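Local coordinates for uncharacterized protein (Pyrococcus furiosus, PDB 4XLZ) that probably removes an acetyl group from N,N'-diacetylchitobiose, as a metal-binding deacetylase of family CE-14, at residues 33-38 with 61-66. Sequence-based numbering, arbitrary orientation.
Sequences KVICIE and EVIYIC
Val34, Cys36 and Glu38 each donate their backbone N-H to segment 61-66, reaching Glu61 O, Ile63 O and Ile65 O, while Ile63 N and Ile65 N return bonds to Val34 O and Cys36 O. These five parallel-sheet bonds keep Lys33 level with Glu61 and Glu38 level with Cys66, the short strand segments crossing at -26° with their axes approaching to 4.6 Å. Cys36 N to Ile63 O, at 2.8 Å, is the shortest of the five. On one face, Ile35 CG2 rests on Ile65 CD1 at 3.7 Å, and the pair packs against Ile127 of helix 118-131. Toward the N-terminal ends of the strands, on the same face, Ile63 CD1 touches Lys33 CD at 3.6 Å. Lys33 runs side by side with Glu61, but its NZ stays 4.4 Å from Glu61 OE1 and forms its salt bridge with Glu131. The two strands, joined through helix 43-57, make a beta-alpha-beta unit; strand 33-38 is the central strand of a five-stranded parallel sheet of order 3-2-1-4-5, with strand 61-68 beside it, Rossmann-like as in other GlcNAc-PI de-N-acetylase relatives. Helix 43-57 covers the other face, where Cys36 SG meets Val62 CG1 at 3.7 Å and Cys36 CB approaches Tyr64 CD1 obliquely at 4.0 Å. Glu38, with CG between its backbone N and carbonyl carbon (chi1 50°), leans across to Cys66, OE2 lying 3.5 Å from Cys66 CB. Its other oxygen, OE1, accepts a hydrogen bond from Cys44 N. An alanine at Glu38 would probably leave Cys44 N without this acceptor and open a gap over Cys66. The side chain of Glu38 lies about 7 Å from a bound cadmium ion; His40, Asp43 and His151 form a cadmium site, its first two residues following closely on the end of strand 33-38.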
ATOM      1  N   LYS A  33      26.638 -18.896 -17.426  1.00 18.62           N
ATOM      2  CA  LYS A  33      25.409 -19.150 -16.663  1.00 17.09           C
ATOM      3  C   LYS A  33      24.558 -17.885 -16.981  1.00 16.11           C
ATOM      4  O   LYS A  33      25.073 -16.769 -16.781  1.00 17.58           O
ATOM      5  CB  LYS A  33      25.689 -19.289 -15.179  1.00 16.36           C
ATOM      6  CG  LYS A  33      24.371 -19.487 -14.408  1.00 17.96           C
ATOM      7  CD  LYS A  33      24.415 -19.483 -12.865  1.00 18.57           C
ATOM      8  CE  LYS A  33      25.348 -20.619 -12.346  1.00 19.39           C
ATOM      9  NZ  LYS A  33      25.458 -20.553 -10.848  1.00 20.78           N
ATOM     10  N   VAL A  34      23.318 -18.116 -17.387  1.00 15.72           N
ATOM     11  CA  VAL A  34      22.385 -16.949 -17.606  1.00 15.50           C
ATOM     12  C   VAL A  34      21.121 -17.300 -16.895  1.00 14.85           C
ATOM     13  O   VAL A  34      20.697 -18.435 -16.703  1.00 15.45           O
ATOM     14  CB  VAL A  34      22.156 -16.647 -19.091  1.00 15.75           C
ATOM     15  CG1 VAL A  34      23.535 -16.365 -19.755  1.00 15.73           C
ATOM     16  CG2 VAL A  34      21.427 -17.835 -19.791  1.00 18.76           C
ATOM     17  N   ILE A  35      20.412 -16.175 -16.492  1.00 14.69           N
ATOM     18  CA  ILE A  35      19.062 -16.310 -15.953  1.00 14.75           C
ATOM     19  C   ILE A  35      18.089 -15.663 -16.935  1.00 13.61           C
ATOM     20  O   ILE A  35      18.322 -14.517 -17.392  1.00 15.41           O
ATOM     21  CB  ILE A  35      18.961 -15.595 -14.582  1.00 14.36           C
ATOM     22  CG1 ILE A  35      19.737 -16.476 -13.554  1.00 18.50           C
ATOM     23  CG2 ILE A  35      17.504 -15.574 -14.188  1.00 18.31           C
ATOM     24  CD1 ILE A  35      19.647 -15.899 -12.160  1.00 18.36           C
ATOM     25  N   CYS A  36      17.038 -16.449 -17.273  1.00 14.16           N
ATOM     26  CA  CYS A  36      15.986 -15.895 -18.111  1.00 13.82           C
ATOM     27  C   CYS A  36      14.774 -15.720 -17.267  1.00 14.24           C
ATOM     28  O   CYS A  36      14.255 -16.630 -16.647  1.00 13.91           O
ATOM     29  CB  CYS A  36      15.647 -16.921 -19.227  1.00 14.49           C
ATOM     30  SG  CYS A  36      17.167 -17.208 -20.284  1.00 20.07           S
ATOM     31  N   ILE A  37      14.346 -14.443 -17.159  1.00 14.15           N
ATOM     32  CA  ILE A  37      13.226 -14.059 -16.282  1.00 13.26           C
ATOM     33  C   ILE A  37      11.960 -13.921 -17.114  1.00 13.45           C
ATOM     34  O   ILE A  37      11.940 -13.161 -18.167  1.00 15.53           O
ATOM     35  CB  ILE A  37      13.569 -12.699 -15.664  1.00 12.99           C
ATOM     36  CG1 ILE A  37      14.879 -12.936 -14.806  1.00 14.69           C
ATOM     37  CG2 ILE A  37      12.417 -12.366 -14.647  1.00 15.89           C
ATOM     38  CD1 ILE A  37      15.278 -11.613 -14.006  1.00 16.70           C
ATOM     39  N   GLU A  38      10.933 -14.626 -16.741  1.00 12.57           N
ATOM     40  CA  GLU A  38       9.627 -14.634 -17.465  1.00 13.49           C
ATOM     41  C   GLU A  38       8.544 -14.202 -16.542  1.00 13.05           C
ATOM     42  O   GLU A  38       8.428 -14.648 -15.407  1.00 13.32           O
ATOM     43  CB  GLU A  38       9.242 -16.010 -18.092  1.00 13.91           C
ATOM     44  CG  GLU A  38       9.382 -17.172 -17.053  1.00 13.82           C
ATOM     45  CD  GLU A  38       9.062 -18.539 -17.673  1.00 15.06           C
ATOM     46  OE1 GLU A  38       8.827 -18.601 -18.879  1.00 15.39           O
ATOM     47  OE2 GLU A  38       8.894 -19.545 -16.897  1.00 15.78           O
ATOM     48  N   GLU A  61      24.669 -22.819 -18.821  1.00 20.22           N
ATOM     49  CA  GLU A  61      23.660 -23.184 -17.854  1.00 18.75           C
ATOM     50  C   GLU A  61      22.561 -22.083 -17.829  1.00 20.56           C
ATOM     51  O   GLU A  61      22.903 -20.940 -17.607  1.00 20.08           O
ATOM     52  CB  GLU A  61      24.268 -23.278 -16.422  1.00 20.09           C
ATOM     53  CG  GLU A  61      23.317 -23.761 -15.418  1.00 20.27           C
ATOM     54  CD  GLU A  61      23.874 -23.887 -14.005  1.00 22.22           C
ATOM     55  OE1 GLU A  61      25.111 -23.698 -13.896  1.00 26.64           O
ATOM     56  OE2 GLU A  61      23.088 -24.174 -13.090  1.00 27.23           O
ATOM     57  N   VAL A  62      21.403 -22.494 -18.320  1.00 17.41           N
ATOM     58  CA  VAL A  62      20.242 -21.533 -18.413  1.00 17.20           C
ATOM     59  C   VAL A  62      19.324 -21.907 -17.320  1.00 15.69           C
ATOM     60  O   VAL A  62      18.864 -23.018 -17.091  1.00 16.87           O
ATOM     61  CB  VAL A  62      19.489 -21.670 -19.775  1.00 18.68           C
ATOM     62  CG1 VAL A  62      18.314 -20.685 -19.721  1.00 17.61           C
ATOM     63  CG2 VAL A  62      20.406 -21.388 -20.967  1.00 17.58           C
ATOM     64  N   ILE A  63      19.045 -20.838 -16.473  1.00 14.73           N
ATOM     65  CA  ILE A  63      18.119 -20.961 -15.319  1.00 14.02           C
ATOM     66  C   ILE A  63      16.930 -19.991 -15.507  1.00 13.31           C
ATOM     67  O   ILE A  63      17.178 -18.896 -15.960  1.00 15.93           O
ATOM     68  CB  ILE A  63      18.917 -20.538 -14.020  1.00 14.66           C
ATOM     69  CG1 ILE A  63      20.093 -21.573 -13.837  1.00 16.97           C
ATOM     70  CG2 ILE A  63      17.974 -20.510 -12.801  1.00 17.40           C
ATOM     71  CD1 ILE A  63      21.110 -20.981 -12.813  1.00 20.22           C
ATOM     72  N   TYR A  64      15.768 -20.444 -15.169  1.00 14.65           N
ATOM     73  CA  TYR A  64      14.558 -19.511 -15.292  1.00 12.70           C
ATOM     74  C   TYR A  64      14.244 -18.976 -13.881  1.00 14.16           C
ATOM     75  O   TYR A  64      14.389 -19.662 -12.858  1.00 13.65           O
ATOM     76  CB  TYR A  64      13.331 -20.272 -15.665  1.00 14.21           C
ATOM     77  CG  TYR A  64      13.283 -20.717 -17.127  1.00 15.06           C
ATOM     78  CD1 TYR A  64      14.289 -20.469 -18.046  1.00 14.45           C
ATOM     79  CD2 TYR A  64      12.135 -21.396 -17.471  1.00 17.15           C
ATOM     80  CE1 TYR A  64      14.125 -20.906 -19.441  1.00 15.13           C
ATOM     81  CE2 TYR A  64      11.933 -21.834 -18.836  1.00 18.51           C
ATOM     82  CZ  TYR A  64      12.942 -21.573 -19.698  1.00 18.22           C
ATOM     83  OH  TYR A  64      12.814 -22.025 -21.027  1.00 18.39           O
ATOM     84  N   ILE A  65      13.785 -17.702 -13.911  1.00 13.30           N
ATOM     85  CA  ILE A  65      12.965 -17.203 -12.778  1.00 12.85           C
ATOM     86  C   ILE A  65      11.576 -16.904 -13.351  1.00 12.65           C
ATOM     87  O   ILE A  65      11.543 -16.138 -14.347  1.00 13.86           O
ATOM     88  CB  ILE A  65      13.518 -15.923 -12.171  1.00 12.09           C
ATOM     89  CG1 ILE A  65      14.897 -16.203 -11.557  1.00 13.19           C
ATOM     90  CG2 ILE A  65      12.566 -15.470 -11.030  1.00 13.41           C
ATOM     91  CD1 ILE A  65      15.657 -14.880 -11.091  1.00 13.92           C
ATOM     92  N   CYS A  66      10.563 -17.526 -12.817  1.00 12.73           N
ATOM     93  CA  CYS A  66       9.184 -17.260 -13.277  1.00 13.36           C
ATOM     94  C   CYS A  66       8.544 -16.428 -12.197  1.00 13.57           C
ATOM     95  O   CYS A  66       8.384 -16.824 -11.058  1.00 13.07           O
ATOM     96  CB  CYS A  66       8.469 -18.611 -13.531  1.00 14.62           C
ATOM     97  SG  CYS A  66       6.896 -18.293 -14.401  1.00 15.73           S
TER